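Local coordinates for putative polysaccharide biosynthesis protein with aminopeptidase-like domain (PDB 3K9T), which binds one zinc ion per subunit in an aminopeptidase-like domain, is not expected to have peptidase activity, and may act in the biosynthesis of modified polysaccharides, at the zinc ion site. Residues are numbered along the deposited sequence; one frame, centred on the assembly and turned at random.

The zinc ion site. Residues 128, 187, 189-190, 196, 324-325. With ZN (zinc ion), chain B; IMD (imidazole), chain C.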
# COMPACT_ATOMS: atom_id res chain seq x y z
N TYR A 128 -37.61 17.46 12.21
CA TYR A 128 -36.91 18.70 12.60
C TYR A 128 -36.55 19.52 11.37
O TYR A 128 -35.84 19.05 10.50
CB TYR A 128 -35.65 18.37 13.42
CG TYR A 128 -34.68 19.51 13.65
CD1 TYR A 128 -35.07 20.69 14.29
CD2 TYR A 128 -33.36 19.37 13.27
CE1 TYR A 128 -34.15 21.73 14.50
CE2 TYR A 128 -32.43 20.40 13.47
CZ TYR A 128 -32.83 21.57 14.07
OH TYR A 128 -31.86 22.51 14.28
N TYR A 187 -21.55 21.46 19.09
CA TYR A 187 -22.51 22.47 18.65
C TYR A 187 -23.82 22.52 19.47
O TYR A 187 -24.41 21.50 19.84
CB TYR A 187 -22.73 22.38 17.12
CG TYR A 187 -23.14 21.04 16.60
CD1 TYR A 187 -24.46 20.67 16.61
CD2 TYR A 187 -22.21 20.12 16.11
CE1 TYR A 187 -24.87 19.46 16.17
CE2 TYR A 187 -22.62 18.89 15.64
CZ TYR A 187 -23.95 18.56 15.68
OH TYR A 187 -24.43 17.33 15.25
N CYS A 189 -26.81 24.33 18.80
CA CYS A 189 -27.95 24.87 18.07
C CYS A 189 -29.15 23.92 17.92
O CYS A 189 -30.25 24.37 17.59
CB CYS A 189 -27.47 25.28 16.68
SG CYS A 189 -26.71 23.91 15.76
N HIS A 190 -28.97 22.62 18.14
CA HIS A 190 -30.10 21.69 18.04
C HIS A 190 -30.98 21.71 19.29
O HIS A 190 -30.46 21.67 20.41
CB HIS A 190 -29.62 20.28 17.81
CG HIS A 190 -29.10 20.04 16.44
ND1 HIS A 190 -28.30 20.95 15.78
CD2 HIS A 190 -29.23 18.97 15.62
CE1 HIS A 190 -27.96 20.45 14.60
NE2 HIS A 190 -28.52 19.26 14.48
N ASP A 196 -28.03 13.94 18.38
CA ASP A 196 -27.66 15.13 17.62
C ASP A 196 -28.48 16.34 18.16
O ASP A 196 -29.60 16.52 17.70
CB ASP A 196 -27.93 14.86 16.13
CG ASP A 196 -27.66 16.05 15.26
OD1 ASP A 196 -26.81 16.87 15.66
OD2 ASP A 196 -28.30 16.20 14.19
N TYR A 324 -32.51 10.29 12.96
CA TYR A 324 -31.84 11.56 13.16
C TYR A 324 -32.70 12.67 12.53
O TYR A 324 -33.49 12.43 11.62
CB TYR A 324 -30.40 11.52 12.64
CG TYR A 324 -30.12 12.28 11.41
CD1 TYR A 324 -30.63 11.86 10.20
CD2 TYR A 324 -29.29 13.42 11.44
CE1 TYR A 324 -30.38 12.58 9.05
CE2 TYR A 324 -29.02 14.14 10.30
CZ TYR A 324 -29.58 13.69 9.10
OH TYR A 324 -29.35 14.35 7.91
N HIS A 325 -32.59 13.86 13.10
CA HIS A 325 -33.42 15.01 12.74
C HIS A 325 -34.92 14.73 12.87
O HIS A 325 -35.73 15.27 12.17
CB HIS A 325 -33.00 15.55 11.36
CG HIS A 325 -31.73 16.33 11.40
ND1 HIS A 325 -31.29 17.11 10.36
CD2 HIS A 325 -30.81 16.48 12.39
CE1 HIS A 325 -30.15 17.68 10.69
NE2 HIS A 325 -29.84 17.32 11.92
ZN ZN B . -28.21 17.79 13.08
N1 IMD C . -24.28 18.34 11.76
C2 IMD C . -25.26 18.63 12.64
N3 IMD C . -26.29 17.82 12.40
C4 IMD C . -25.97 17.00 11.39
C5 IMD C . -24.68 17.32 10.98
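His190 and His325 adopt nearly the same first torsion, each with CG beside the backbone N and anti to the carbonyl carbon, whereas Asp196 swings CG anti to its own N (chi1 177°). The three side chains converge on a zinc ion. Both histidines bind it through NE2, each at 2.1 Å from ZN, and the Asp196 carboxylate binds through OD2, 1.9 Å from ZN. N3 of an imidazole, 2.0 Å from ZN, is a further ligand in a near-tetrahedral arrangement; the molecule probably comes from crystallisation. The angles support this assignment, the widest being 124° between IMD N3 and His325 NE2.

The second carboxylate oxygen, Asp196 OD1, lies 3.1 Å from ZN and instead accepts a hydrogen bond from the Tyr187 phenol, OH to OD1 2.5 Å. The phenol meets OD1 from above the carboxylate plane, 43° out of it; this bond should restrain carboxylate rotation and may draw charge toward OD1. Tyr187 also lines the imidazole, its CZ 3.3 Å from IMD C2.

Tyr324 lies face-on against one side of the His325 ring, CE2 over its centre 3.5 Å above the plane, while Tyr128 turns its edge (CD2) toward the rim of the opposite face. On His190, Tyr187 CE1 overlies one face near the rim, and ND1 makes a weak hydrogen bond to Cys189 SG at the ring edge.

Within the aminopeptidase-like fold, Tyr187 ends strand 181-187, His190 follows in a loop, Asp196 lies near the start of helix 194-211, and His325 comes from a loop beyond strand 311-315.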